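Local coordinates for hydrolase (Rhizobium meliloti, PDB 5HOE), which removes acetyl groups from carbohydrates as an octameric acetylesterase of the GDSL (SGNH) hydrolase family, at residues S85-L88 / P89-A93; I208-A212 / E213-R217. All coordinates share one frame; numbering follows the deposited sequence.

Interaction 1: S85-L88 / P89-A93; sequences STYL and PMALA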
ATOM      1  N   SER A  85       7.153 -15.074  -9.999  1.00 15.37           N
ATOM      2  CA  SER A  85       5.804 -14.801 -10.475  1.00 13.77           C
ATOM      3  C   SER A  85       5.591 -13.305 -10.746  1.00 13.99           C
ATOM      4  O   SER A  85       4.636 -12.944 -11.434  1.00 15.04           O
ATOM      5  CB  SER A  85       4.778 -15.335  -9.468  1.00 14.44           C
ATOM      6  OG  SER A  85       4.721 -14.500  -8.313  1.00 14.83           O
ATOM      7  N   THR A  86       6.438 -12.430 -10.188  1.00 13.92           N
ATOM      8  CA  THR A  86       6.341 -11.009 -10.514  1.00 14.25           C
ATOM      9  C   THR A  86       6.802 -10.715 -11.941  1.00 15.82           C
ATOM     10  O   THR A  86       6.271  -9.804 -12.585  1.00 18.57           O
ATOM     11  CB  THR A  86       7.146 -10.202  -9.489  1.00 17.03           C
ATOM     12  OG1 THR A  86       6.616 -10.440  -8.183  1.00 19.31           O
ATOM     13  CG2 THR A  86       7.121  -8.694  -9.799  1.00 19.09           C
ATOM     14  N   TYR A  87       7.807 -11.443 -12.426  1.00 15.13           N
ATOM     15  CA  TYR A  87       8.463 -11.219 -13.719  1.00 16.81           C
ATOM     16  C   TYR A  87       7.908 -12.085 -14.848  1.00 15.79           C
ATOM     17  O   TYR A  87       7.972 -11.673 -16.013  1.00 15.32           O
ATOM     18  CB  TYR A  87       9.961 -11.535 -13.539  1.00 19.53           C
ATOM     19  CG  TYR A  87      10.964 -11.357 -14.688  1.00 22.01           C
ATOM     20  CD1 TYR A  87      11.203 -12.367 -15.629  1.00 23.04           C
ATOM     21  CD2 TYR A  87      11.741 -10.204 -14.772  1.00 23.37           C
ATOM     22  CE1 TYR A  87      12.156 -12.202 -16.641  1.00 24.18           C
ATOM     23  CE2 TYR A  87      12.686 -10.040 -15.761  1.00 22.39           C
ATOM     24  CZ  TYR A  87      12.901 -11.038 -16.687  1.00 24.96           C
ATOM     25  OH  TYR A  87      13.854 -10.839 -17.677  1.00 26.63           O
ATOM     26  N   LEU A  88       7.374 -13.278 -14.555  1.00 14.13           N
ATOM     27  CA  LEU A  88       7.012 -14.198 -15.635  1.00 13.24           C
ATOM     28  C   LEU A  88       5.978 -13.626 -16.604  1.00 13.28           C
ATOM     29  O   LEU A  88       6.168 -13.769 -17.822  1.00 14.01           O
ATOM     30  CB  LEU A  88       6.620 -15.567 -15.061  1.00 14.06           C
ATOM     31  CG  LEU A  88       6.317 -16.662 -16.086  1.00 13.41           C
ATOM     32  CD1 LEU A  88       7.515 -16.950 -16.986  1.00 15.25           C
ATOM     33  CD2 LEU A  88       5.895 -17.936 -15.388  1.00 14.55           C
ATOM     34  N   PRO A  89       4.883 -12.994 -16.169  1.00 13.65           N
ATOM     35  CA  PRO A  89       3.935 -12.459 -17.169  1.00 14.04           C
ATOM     36  C   PRO A  89       4.564 -11.493 -18.156  1.00 12.21           C
ATOM     37  O   PRO A  89       4.326 -11.608 -19.365  1.00 15.12           O
ATOM     38  CB  PRO A  89       2.827 -11.824 -16.313  1.00 13.07           C
ATOM     39  CG  PRO A  89       2.872 -12.634 -15.034  1.00 14.04           C
ATOM     40  CD  PRO A  89       4.354 -12.876 -14.799  1.00 13.78           C
ATOM     41  N   MET A  90       5.419 -10.587 -17.677  1.00 14.71           N
ATOM     42  CA  MET A  90       6.160  -9.687 -18.566  1.00 15.53           C
ATOM     43  C   MET A  90       7.078 -10.458 -19.525  1.00 14.24           C
ATOM     44  O   MET A  90       7.186 -10.124 -20.718  1.00 16.19           O
ATOM     45  CB  MET A  90       6.989  -8.706 -17.708  1.00 17.24           C
ATOM     46  CG  MET A  90       6.182  -7.646 -16.961  1.00 23.23           C
ATOM     47  SD  MET A  90       7.184  -6.456 -16.014  1.00 29.85           S
ATOM     48  CE  MET A  90       7.074  -7.051 -14.328  1.00 29.85           C
ATOM     49  N   ALA A  91       7.753 -11.494 -19.034  1.00 14.07           N
ATOM     50  CA  ALA A  91       8.660 -12.237 -19.901  1.00 14.71           C
ATOM     51  C   ALA A  91       7.896 -12.995 -20.973  1.00 16.22           C
ATOM     52  O   ALA A  91       8.330 -13.054 -22.132  1.00 16.07           O
ATOM     53  CB  ALA A  91       9.496 -13.205 -19.070  1.00 15.71           C
ATOM     54  N   LEU A  92       6.759 -13.587 -20.608  1.00 14.78           N
ATOM     55  CA  LEU A  92       5.960 -14.298 -21.600  1.00 15.10           C
ATOM     56  C   LEU A  92       5.555 -13.372 -22.733  1.00 15.25           C
ATOM     57  O   LEU A  92       5.706 -13.709 -23.916  1.00 16.66           O
ATOM     58  CB  LEU A  92       4.725 -14.906 -20.935  1.00 15.98           C
ATOM     59  CG  LEU A  92       5.009 -16.045 -19.930  1.00 15.96           C
ATOM     60  CD1 LEU A  92       3.798 -16.374 -19.054  1.00 15.45           C
ATOM     61  CD2 LEU A  92       5.520 -17.304 -20.631  1.00 17.13           C
ATOM     62  N   ALA A  93       5.046 -12.186 -22.387  1.00 14.68           N
ATOM     63  CA  ALA A  93       4.541 -11.262 -23.396  1.00 16.36           C
ATOM     64  C   ALA A  93       5.671 -10.743 -24.263  1.00 17.40           C
ATOM     65  O   ALA A  93       5.463 -10.451 -25.447  1.00 18.46           O
ATOM     66  CB  ALA A  93       3.776 -10.119 -22.719  1.00 18.44           C
TER
HETATM   67  O   HOH W   1       5.029  -9.671 -14.930  1.00 23.49           O

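Interaction 2: I208-A212 / E213-R217; sequences IHLSA and ETNIR. With PO4 (phosphate ion), chain E.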
ATOM      1  N   ILE A 208      24.715 -27.136  -3.730  1.00 16.53           N
ATOM      2  CA  ILE A 208      23.563 -26.416  -4.288  1.00 14.75           C
ATOM      3  C   ILE A 208      23.603 -26.426  -5.821  1.00 15.11           C
ATOM      4  O   ILE A 208      22.601 -26.696  -6.482  1.00 16.11           O
ATOM      5  CB  ILE A 208      23.523 -24.964  -3.761  1.00 15.25           C
ATOM      6  CG1 ILE A 208      23.340 -24.934  -2.246  1.00 15.83           C
ATOM      7  CG2 ILE A 208      22.392 -24.181  -4.426  1.00 16.41           C
ATOM      8  CD1 ILE A 208      23.864 -23.686  -1.591  1.00 18.46           C
ATOM      9  N   HIS A 209      24.762 -26.134  -6.400  1.00 14.63           N
ATOM     10  CA  HIS A 209      24.874 -25.958  -7.835  1.00 17.11           C
ATOM     11  C   HIS A 209      25.481 -27.196  -8.494  1.00 17.05           C
ATOM     12  O   HIS A 209      25.778 -28.200  -7.835  1.00 17.44           O
ATOM     13  CB  HIS A 209      25.619 -24.654  -8.125  1.00 17.77           C
ATOM     14  CG  HIS A 209      25.017 -23.462  -7.443  1.00 16.63           C
ATOM     15  ND1 HIS A 209      25.567 -22.889  -6.316  1.00 15.32           N
ATOM     16  CD2 HIS A 209      23.895 -22.756  -7.711  1.00 15.66           C
ATOM     17  CE1 HIS A 209      24.815 -21.867  -5.933  1.00 15.90           C
ATOM     18  NE2 HIS A 209      23.782 -21.783  -6.747  1.00 16.45           N
ATOM     19  N   LEU A 210      25.613 -27.138  -9.826  1.00 16.02           N
ATOM     20  CA  LEU A 210      25.911 -28.312 -10.641  1.00 15.33           C
ATOM     21  C   LEU A 210      27.193 -28.132 -11.447  1.00 16.53           C
ATOM     22  O   LEU A 210      27.600 -27.016 -11.774  1.00 16.89           O
ATOM     23  CB  LEU A 210      24.747 -28.607 -11.598  1.00 17.22           C
ATOM     24  CG  LEU A 210      23.309 -28.577 -11.084  1.00 18.37           C
ATOM     25  CD1 LEU A 210      22.355 -28.697 -12.257  1.00 20.39           C
ATOM     26  CD2 LEU A 210      23.123 -29.690 -10.102  1.00 17.56           C
ATOM     27  N   SER A 211      27.838 -29.256 -11.749  1.00 17.45           N
ATOM     28  CA  SER A 211      28.990 -29.286 -12.634  1.00 18.17           C
ATOM     29  C   SER A 211      28.561 -29.137 -14.086  1.00 18.48           C
ATOM     30  O   SER A 211      27.397 -29.336 -14.437  1.00 19.18           O
ATOM     31  CB  SER A 211      29.729 -30.613 -12.460  1.00 20.36           C
ATOM     32  OG  SER A 211      29.005 -31.689 -13.018  1.00 17.54           O
ATOM     33  N   ALA A 212      29.532 -28.811 -14.942  1.00 18.76           N
ATOM     34  CA  ALA A 212      29.250 -28.709 -16.372  1.00 19.91           C
ATOM     35  C   ALA A 212      28.726 -30.028 -16.934  1.00 19.98           C
ATOM     36  O   ALA A 212      27.756 -30.044 -17.717  1.00 19.65           O
ATOM     37  CB  ALA A 212      30.497 -28.250 -17.135  1.00 20.64           C
ATOM     38  N   GLU A 213      29.364 -31.154 -16.575  1.00 20.00           N
ATOM     39  CA  GLU A 213      28.929 -32.418 -17.171  1.00 19.71           C
ATOM     40  C   GLU A 213      27.496 -32.753 -16.768  1.00 18.01           C
ATOM     41  O   GLU A 213      26.733 -33.323 -17.567  1.00 20.16           O
ATOM     42  CB  GLU A 213      29.900 -33.568 -16.854  1.00 23.25           C
ATOM     43  CG  GLU A 213      30.122 -33.906 -15.384  1.00 27.07           C
ATOM     44  CD  GLU A 213      29.080 -34.851 -14.792  1.00 29.51           C
ATOM     45  OE1 GLU A 213      29.041 -34.971 -13.549  1.00 30.57           O
ATOM     46  OE2 GLU A 213      28.320 -35.499 -15.540  1.00 31.92           O
ATOM     47  N   THR A 214      27.118 -32.413 -15.535  1.00 18.17           N
ATOM     48  CA  THR A 214      25.746 -32.627 -15.085  1.00 19.02           C
ATOM     49  C   THR A 214      24.770 -31.687 -15.798  1.00 17.93           C
ATOM     50  O   THR A 214      23.658 -32.097 -16.137  1.00 18.99           O
ATOM     51  CB  THR A 214      25.674 -32.476 -13.568  1.00 19.71           C
ATOM     52  OG1 THR A 214      26.215 -33.655 -12.960  1.00 21.08           O
ATOM     53  CG2 THR A 214      24.241 -32.302 -13.079  1.00 19.92           C
ATOM     54  N   ASN A 215      25.161 -30.423 -16.036  1.00 19.71           N
ATOM     55  CA  ASN A 215      24.331 -29.542 -16.858  1.00 18.82           C
ATOM     56  C   ASN A 215      24.098 -30.131 -18.242  1.00 18.71           C
ATOM     57  O   ASN A 215      23.002 -30.014 -18.804  1.00 17.55           O
ATOM     58  CB  ASN A 215      24.994 -28.175 -17.021  1.00 19.03           C
ATOM     59  CG  ASN A 215      24.871 -27.302 -15.789  1.00 20.15           C
ATOM     60  OD1 ASN A 215      24.014 -27.506 -14.908  1.00 19.74           O
ATOM     61  ND2 ASN A 215      25.724 -26.296 -15.731  1.00 21.44           N
ATOM     62  N   ILE A 216      25.136 -30.737 -18.822  1.00 19.35           N
ATOM     63  CA  ILE A 216      25.024 -31.288 -20.166  1.00 20.66           C
ATOM     64  C   ILE A 216      24.121 -32.514 -20.165  1.00 20.71           C
ATOM     65  O   ILE A 216      23.230 -32.648 -21.016  1.00 20.96           O
ATOM     66  CB  ILE A 216      26.425 -31.574 -20.740  1.00 21.57           C
ATOM     67  CG1 ILE A 216      27.146 -30.242 -20.960  1.00 22.26           C
ATOM     68  CG2 ILE A 216      26.349 -32.410 -22.022  1.00 21.94           C
ATOM     69  CD1 ILE A 216      28.616 -30.382 -21.216  1.00 24.33           C
ATOM     70  N   ARG A 217      24.314 -33.418 -19.198  0.97 19.42           N
ATOM     71  CA  ARG A 217      23.403 -34.559 -19.089  0.97 20.64           C
ATOM     72  C   ARG A 217      21.966 -34.094 -18.894  0.97 18.40           C
ATOM     73  O   ARG A 217      21.045 -34.629 -19.526  0.97 19.46           O
ATOM     74  CB  ARG A 217      23.850 -35.507 -17.969  0.97 24.26           C
ATOM     75  CG  ARG A 217      22.809 -36.526 -17.523  0.97 32.15           C
ATOM     76  CD  ARG A 217      23.460 -37.840 -17.091  0.97 38.09           C
ATOM     77  NE  ARG A 217      22.703 -38.553 -16.057  0.97 42.60           N
ATOM     78  CZ  ARG A 217      21.996 -39.669 -16.241  0.97 45.87           C
ATOM     79  NH1 ARG A 217      21.917 -40.239 -17.437  0.97 48.18           N
ATOM     80  NH2 ARG A 217      21.363 -40.228 -15.213  0.97 45.66           N
TER
HETATM   81  P   PO4 E 301      20.601 -20.154  -6.152  1.00 30.84           P
HETATM   82  O1  PO4 E 301      19.552 -19.834  -7.178  1.00 20.59           O
HETATM   83  O2  PO4 E 301      20.444 -21.585  -5.710  1.00 63.45           O
HETATM   84  O3  PO4 E 301      22.032 -19.850  -6.516  1.00 23.18           O
HETATM   85  O4  PO4 E 301      20.490 -19.235  -4.978  1.00 26.60           O

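Interaction 1: S85-L88 / P89-A93
Ala-91 N donates to Tyr-87 O over 3.0 Å and Leu-92 N to Leu-88 O over 2.9 Å, the second bond the straighter at 167°, and these two rungs carry the helix past a proline. Pro-89 has no N-H to offer Ser-85 O, and its CD sits 3.4 Å from that oxygen; the carbonyl turns instead to Gln-131 NE2. One residue on, a water fills the broken rung, giving a hydrogen to Thr-86 O at 2.7 Å and accepting from Met-90 N. This is the kink expected of a proline within a helix; here Gln-131 takes up the carbonyl of one lost bond and a water bridges the other.

The packing follows the i to i+4 spacing. With its CG anti to the backbone N (chi1 -178°), Tyr-87 brings the CE1 side of its ring obliquely against Ala-91 CB, 3.7 Å away, while its hydroxyl bonds to Glu-65 OE1. Leu-88 and Leu-92 cross obliquely, Leu-92 CD1 lying 3.9 Å from Leu-88 CG. Cutting Leu-92 back to alanine would remove both methyl branches and would probably open a gap against the Leu-88 side chain.

Within the fold, Leu-88 and Leu-92 rest on Phe-22 and Leu-20 of strand 17-23, while Leu-88 and Pro-89 also meet helix 118-133. The Tyr-87 side of helix 84-95 faces a second subunit, whose own Tyr-87 stacks on this ring, so the helix joins the central sheet to a subunit interface.

Interaction 2: I208-A212 / E213-R217
Thr-214 N donates to Ser-211 OG over 3.2 Å, the capping bond that starts helix 212-229. Ser-211 OG lies between its own backbone N and carbonyl carbon (chi1 72°), which turns the oxygen back over the first turn. Regular helical bonding starts from the cap residue itself: Asn-215 N donates to Ser-211 O at 3.0 Å, and Ile-216 N to Ala-212 O at 2.9 Å.

Leu-210, just before the cap, leans its apolar side chain on the same turn. Its CB comes within 4.0 Å of Thr-214 CG2, the two side chains crossing at about a right angle, and its CD1 lies 3.3 Å from Asn-215 OD1. Upstream, His-209 NE2 gives a nearly straight hydrogen bond (170°) to O3 of a phosphate ion, 2.6 Å away at the ring's edge and in its plane. Ile-208 CG2 lies 3.6 Å above the centre of one face of this imidazole.

A second shell fixes the polar groups: Asp-203 OD2 bonds to both Ser-211 OG and Thr-214 OG1, Gln-46 O takes up Asn-215 ND2, and Asp-206 OD2 bonds to His-209 ND1. With Ser-25 nearby, the arrangement is consistent with the Ser-His-Asp triad of SGNH hydrolases; the phosphate, probably from the crystallisation liquor, also bonds to Ser-25 N, Ala-69 N and Asn-108 ND2.

The loop after strand 192-195, at an edge of the sheet within this chain, carries His-209 and runs straight into helix 212-229, whose first turn packs on loop residues Tyr-42, Gln-46 and Ile-200.

Interaction 1 comes first along the chain, on helix 84-95 between strands 60-66 and 100-104; interaction 2 follows after the last strand, where a loop enters helix 212-229. Their centres lie 27 Å apart and their nearest atoms about 18 Å, on opposite sides of the chain's centre, so neither touches the other. Both lie within the GDSL-like hydrolase sequence, whose fold is built round five parallel strands. The pair illustrates a division of labour: residues 85-93 meet a second subunit, one of eight chains in the assembly, whereas residues 208-217, which no other chain touches, tie the probable catalytic histidine to the start of the last helix.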